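Local coordinates for hydrazine synthase subunit alpha (PDB 5C2V), which condenses hydroxylamine formed in the gamma subunit with ammonia to yield hydrazine, as the heme c-binding alpha subunit of the anammox hydrazine synthase complex, at residues Tyr185-Lys196 and Asn215-Ser226. Sequence-based numbering, arbitrary orientation.
Sequences YNLYRLDTQGGK and NTTIDQITYNLS
Arg189 and Asp219 face each other as a hydrogen-bonded pair where strands 186-191 and 216-220 run antiparallel, in a sheet of the N-terminal region that carries the six-bladed beta-propeller. The pair illustrates how one residue couple can be tied twice, through backbone and side chain. Arg189 N donates to Asp219 O, and Asp219 N to Arg189 O, each at 2.9 Å; Asp191 and Thr217 repeat this exchange farther along.

The same couple forms a salt bridge. Arg189 CG sits between the backbone N and the carbonyl carbon (chi1 66°), and the chain, extended from CG to NE, runs beside the Asp219 side chain, pointing the same way and carrying NE to the carboxylate. Arg549 shares this carboxylate, while Trp264 makes a cation-pi contact with Arg189.

Among apolar contacts, Ile221 CG2 touches Arg189 CG at 3.7 Å. Tyr188, Leu190, Ile218 and Gln220 occupy the face opposite Arg189 and Asp219: in a CH-pi contact, Gln220 CG lies over one face of the Tyr188 ring, 4.3 Å from its centroid and offset toward the rim, and Leu190 CD1 meets Ile218 CG2 at 3.6 Å.

Past the end of strand 216-220 the chain stays tied to the start of strand 186-191. Asn186 ND2 donates to Asn224 O at 3.2 Å, and Ile221 N to Leu187 O at 3.0 Å. In the salt bridge, Arg189 NE meets the anti lone pair of Asp219 OD2 at 3.0 Å.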
loop_
_atom_site.group_PDB
_atom_site.type_symbol
_atom_site.label_atom_id
_atom_site.label_comp_id
_atom_site.label_asym_id
_atom_site.label_seq_id
_atom_site.Cartn_x
_atom_site.Cartn_y
_atom_site.Cartn_z
ATOM N N TYR D 185 -20.814 -9.357 -15.390
ATOM C CA TYR D 185 -22.066 -9.581 -14.675
ATOM C C TYR D 185 -22.733 -8.308 -14.166
ATOM O O TYR D 185 -22.076 -7.295 -13.926
ATOM C CB TYR D 185 -21.840 -10.551 -13.517
ATOM C CG TYR D 185 -21.744 -11.986 -13.977
ATOM C CD1 TYR D 185 -20.533 -12.524 -14.387
ATOM C CD2 TYR D 185 -22.872 -12.795 -14.024
ATOM C CE1 TYR D 185 -20.444 -13.831 -14.818
ATOM C CE2 TYR D 185 -22.792 -14.105 -14.454
ATOM C CZ TYR D 185 -21.576 -14.619 -14.850
ATOM O OH TYR D 185 -21.490 -15.923 -15.278
ATOM N N ASN D 186 -24.049 -8.383 -14.008
ATOM C CA ASN D 186 -24.824 -7.324 -13.380
ATOM C C ASN D 186 -26.041 -7.914 -12.676
ATOM O O ASN D 186 -26.265 -9.123 -12.725
ATOM C CB ASN D 186 -25.247 -6.285 -14.414
ATOM C CG ASN D 186 -24.202 -5.205 -14.612
ATOM O OD1 ASN D 186 -23.672 -4.657 -13.646
ATOM N ND2 ASN D 186 -23.912 -4.882 -15.866
ATOM N N LEU D 187 -26.827 -7.066 -12.021
ATOM C CA LEU D 187 -28.003 -7.543 -11.303
ATOM C C LEU D 187 -29.285 -7.291 -12.088
ATOM O O LEU D 187 -29.468 -6.232 -12.688
ATOM C CB LEU D 187 -28.097 -6.891 -9.922
ATOM C CG LEU D 187 -27.031 -7.298 -8.902
ATOM C CD1 LEU D 187 -27.345 -6.713 -7.534
ATOM C CD2 LEU D 187 -26.906 -8.814 -8.825
ATOM N N TYR D 188 -30.165 -8.287 -12.078
ATOM C CA TYR D 188 -31.456 -8.203 -12.745
ATOM C C TYR D 188 -32.592 -8.472 -11.767
ATOM O O TYR D 188 -32.497 -9.370 -10.919
ATOM C CB TYR D 188 -31.541 -9.206 -13.898
ATOM C CG TYR D 188 -30.739 -8.854 -15.129
ATOM C CD1 TYR D 188 -29.404 -9.218 -15.242
ATOM C CD2 TYR D 188 -31.327 -8.182 -16.193
ATOM C CE1 TYR D 188 -28.672 -8.907 -16.372
ATOM C CE2 TYR D 188 -30.604 -7.868 -17.327
ATOM C CZ TYR D 188 -29.277 -8.232 -17.411
ATOM O OH TYR D 188 -28.552 -7.920 -18.539
ATOM N N ARG D 189 -33.662 -7.692 -11.886
ATOM C CA ARG D 189 -34.904 -7.993 -11.189
ATOM C C ARG D 189 -35.855 -8.683 -12.162
ATOM O O ARG D 189 -35.907 -8.342 -13.347
ATOM C CB ARG D 189 -35.539 -6.731 -10.597
ATOM C CG ARG D 189 -36.028 -5.709 -11.608
ATOM C CD ARG D 189 -36.788 -4.590 -10.910
ATOM N NE ARG D 189 -37.168 -3.518 -11.825
ATOM C CZ ARG D 189 -37.860 -2.441 -11.464
ATOM N NH1 ARG D 189 -38.252 -2.295 -10.206
ATOM N NH2 ARG D 189 -38.162 -1.512 -12.361
ATOM N N LEU D 190 -36.596 -9.663 -11.657
ATOM C CA LEU D 190 -37.416 -10.513 -12.508
ATOM C C LEU D 190 -38.843 -10.642 -11.987
ATOM O O LEU D 190 -39.069 -11.112 -10.869
ATOM C CB LEU D 190 -36.771 -11.899 -12.637
ATOM C CG LEU D 190 -37.461 -12.998 -13.451
ATOM C CD1 LEU D 190 -36.420 -13.870 -14.122
ATOM C CD2 LEU D 190 -38.356 -13.857 -12.574
ATOM N N ASP D 191 -39.799 -10.218 -12.806
ATOM C CA ASP D 191 -41.209 -10.430 -12.515
ATOM C C ASP D 191 -41.600 -11.835 -12.954
ATOM O O ASP D 191 -41.459 -12.201 -14.131
ATOM C CB ASP D 191 -42.079 -9.380 -13.210
ATOM C CG ASP D 191 -43.472 -9.285 -12.612
ATOM O OD1 ASP D 191 -44.046 -10.334 -12.249
ATOM O OD2 ASP D 191 -43.996 -8.157 -12.500
ATOM N N THR D 192 -42.086 -12.611 -11.988
ATOM C CA THR D 192 -42.426 -14.012 -12.191
ATOM C C THR D 192 -43.810 -14.202 -12.803
ATOM O O THR D 192 -44.120 -15.272 -13.325
ATOM C CB THR D 192 -42.374 -14.793 -10.861
ATOM O OG1 THR D 192 -43.390 -14.305 -9.976
ATOM C CG2 THR D 192 -41.015 -14.635 -10.197
ATOM N N GLN D 193 -44.643 -13.169 -12.731
ATOM C CA GLN D 193 -46.015 -13.282 -13.214
ATOM C C GLN D 193 -46.192 -12.765 -14.638
ATOM O O GLN D 193 -47.297 -12.797 -15.178
ATOM C CB GLN D 193 -46.972 -12.556 -12.266
ATOM C CG GLN D 193 -47.158 -13.268 -10.933
ATOM C CD GLN D 193 -47.607 -14.712 -11.093
ATOM O OE1 GLN D 193 -48.236 -15.076 -12.089
ATOM N NE2 GLN D 193 -47.280 -15.543 -10.111
ATOM N N GLY D 194 -45.099 -12.320 -15.251
ATOM C CA GLY D 194 -45.139 -11.838 -16.621
ATOM C C GLY D 194 -45.258 -10.330 -16.714
ATOM O O GLY D 194 -45.671 -9.788 -17.741
ATOM N N GLY D 195 -44.898 -9.651 -15.631
ATOM C CA GLY D 195 -44.981 -8.206 -15.571
ATOM C C GLY D 195 -46.185 -7.751 -14.774
ATOM O O GLY D 195 -46.385 -6.555 -14.564
ATOM N N LYS D 196 -47.000 -8.688 -14.315
ATOM C CA LYS D 196 -48.236 -8.283 -13.666
ATOM C C LYS D 196 -48.013 -7.852 -12.219
ATOM O O LYS D 196 -48.838 -7.145 -11.657
ATOM C CB LYS D 196 -49.277 -9.405 -13.750
ATOM C CG LYS D 196 -49.980 -9.475 -15.106
ATOM C CD LYS D 196 -49.292 -10.470 -16.023
ATOM C CE LYS D 196 -49.872 -10.470 -17.425
ATOM N NZ LYS D 196 -49.245 -11.535 -18.257
ATOM N N ASN D 215 -43.563 -16.768 -19.395
ATOM C CA ASN D 215 -44.386 -15.858 -18.596
ATOM C C ASN D 215 -43.560 -15.121 -17.540
ATOM O O ASN D 215 -43.947 -15.047 -16.374
ATOM C CB ASN D 215 -45.540 -16.617 -17.930
ATOM C CG ASN D 215 -46.622 -15.690 -17.400
ATOM O OD1 ASN D 215 -46.960 -14.686 -18.027
ATOM N ND2 ASN D 215 -47.163 -16.021 -16.232
ATOM N N THR D 216 -42.412 -14.589 -17.951
ATOM C CA THR D 216 -41.539 -13.852 -17.037
ATOM C C THR D 216 -41.003 -12.586 -17.697
ATOM O O THR D 216 -41.032 -12.463 -18.920
ATOM C CB THR D 216 -40.348 -14.711 -16.565
ATOM O OG1 THR D 216 -39.597 -15.157 -17.701
ATOM C CG2 THR D 216 -40.830 -15.919 -15.777
ATOM N N THR D 217 -40.517 -11.645 -16.893
ATOM C CA THR D 217 -39.931 -10.424 -17.452
ATOM C C THR D 217 -38.691 -9.998 -16.669
ATOM O O THR D 217 -38.664 -10.105 -15.447
ATOM C CB THR D 217 -40.951 -9.263 -17.464
ATOM O OG1 THR D 217 -42.161 -9.694 -18.099
ATOM C CG2 THR D 217 -40.394 -8.060 -18.215
ATOM N N ILE D 218 -37.660 -9.523 -17.365
ATOM C CA ILE D 218 -36.442 -9.092 -16.679
ATOM C C ILE D 218 -36.084 -7.630 -16.939
ATOM O O ILE D 218 -36.299 -7.099 -18.035
ATOM C CB ILE D 218 -35.230 -9.966 -17.068
ATOM C CG1 ILE D 218 -35.049 -10.000 -18.586
ATOM C CG2 ILE D 218 -35.389 -11.372 -16.520
ATOM C CD1 ILE D 218 -33.836 -10.783 -19.037
ATOM N N ASP D 219 -35.533 -6.993 -15.908
ATOM C CA ASP D 219 -35.061 -5.614 -15.981
ATOM C C ASP D 219 -33.679 -5.505 -15.339
ATOM O O ASP D 219 -33.422 -6.125 -14.307
ATOM C CB ASP D 219 -36.050 -4.670 -15.293
ATOM C CG ASP D 219 -35.576 -3.229 -15.287
ATOM O OD1 ASP D 219 -35.060 -2.766 -16.325
ATOM O OD2 ASP D 219 -35.719 -2.561 -14.241
ATOM N N GLN D 220 -32.792 -4.718 -15.943
ATOM C CA GLN D 220 -31.422 -4.597 -15.447
ATOM C C GLN D 220 -31.277 -3.424 -14.483
ATOM O O GLN D 220 -31.372 -2.264 -14.885
ATOM C CB GLN D 220 -30.449 -4.437 -16.616
ATOM C CG GLN D 220 -28.988 -4.368 -16.206
ATOM C CD GLN D 220 -28.061 -4.193 -17.390
ATOM O OE1 GLN D 220 -28.487 -4.257 -18.544
ATOM N NE2 GLN D 220 -26.782 -3.970 -17.112
ATOM N N ILE D 221 -31.051 -3.731 -13.209
ATOM C CA ILE D 221 -30.976 -2.700 -12.178
ATOM C C ILE D 221 -29.567 -2.169 -11.877
ATOM O O ILE D 221 -29.427 -1.141 -11.214
ATOM C CB ILE D 221 -31.580 -3.214 -10.860
ATOM C CG1 ILE D 221 -30.754 -4.386 -10.321
ATOM C CG2 ILE D 221 -33.028 -3.627 -11.071
ATOM C CD1 ILE D 221 -31.303 -4.985 -9.047
ATOM N N THR D 222 -28.532 -2.851 -12.363
ATOM C CA THR D 222 -27.150 -2.428 -12.104
ATOM C C THR D 222 -26.334 -2.401 -13.390
ATOM O O THR D 222 -26.312 -3.370 -14.137
ATOM C CB THR D 222 -26.442 -3.343 -11.083
ATOM O OG1 THR D 222 -26.352 -4.674 -11.606
ATOM C CG2 THR D 222 -27.191 -3.361 -9.757
ATOM N N TYR D 223 -25.722 -1.257 -13.668
ATOM C CA TYR D 223 -24.997 -1.037 -14.919
ATOM C C TYR D 223 -23.459 -1.100 -14.876
ATOM O O TYR D 223 -22.805 -0.748 -15.858
ATOM C CB TYR D 223 -25.492 0.273 -15.522
ATOM C CG TYR D 223 -26.933 0.090 -15.931
ATOM C CD1 TYR D 223 -27.972 0.430 -15.073
ATOM C CD2 TYR D 223 -27.255 -0.514 -17.138
ATOM C CE1 TYR D 223 -29.290 0.223 -15.431
ATOM C CE2 TYR D 223 -28.567 -0.723 -17.506
ATOM C CZ TYR D 223 -29.581 -0.354 -16.649
ATOM O OH TYR D 223 -30.890 -0.565 -17.017
ATOM N N ASN D 224 -22.893 -1.522 -13.745
ATOM C CA ASN D 224 -21.435 -1.612 -13.572
ATOM C C ASN D 224 -20.720 -2.332 -14.722
ATOM O O ASN D 224 -21.175 -3.373 -15.196
ATOM C CB ASN D 224 -21.112 -2.331 -12.255
ATOM C CG ASN D 224 -19.641 -2.232 -11.867
ATOM O OD1 ASN D 224 -18.809 -1.743 -12.629
ATOM N ND2 ASN D 224 -19.316 -2.718 -10.672
ATOM N N LEU D 225 -19.601 -1.759 -15.162
ATOM C CA LEU D 225 -18.819 -2.315 -16.267
ATOM C C LEU D 225 -18.036 -3.557 -15.852
ATOM O O LEU D 225 -17.544 -4.302 -16.701
ATOM C CB LEU D 225 -17.864 -1.262 -16.832
ATOM C CG LEU D 225 -18.476 -0.292 -17.844
ATOM C CD1 LEU D 225 -17.439 0.697 -18.352
ATOM C CD2 LEU D 225 -19.091 -1.060 -19.001
ATOM N N SER D 226 -17.917 -3.772 -14.548
ATOM C CA SER D 226 -17.366 -5.019 -14.035
ATOM C C SER D 226 -18.470 -5.788 -13.323
ATOM O O SER D 226 -19.602 -5.316 -13.228
ATOM C CB SER D 226 -16.185 -4.763 -13.099
ATOM O OG SER D 226 -15.024 -4.410 -13.833
#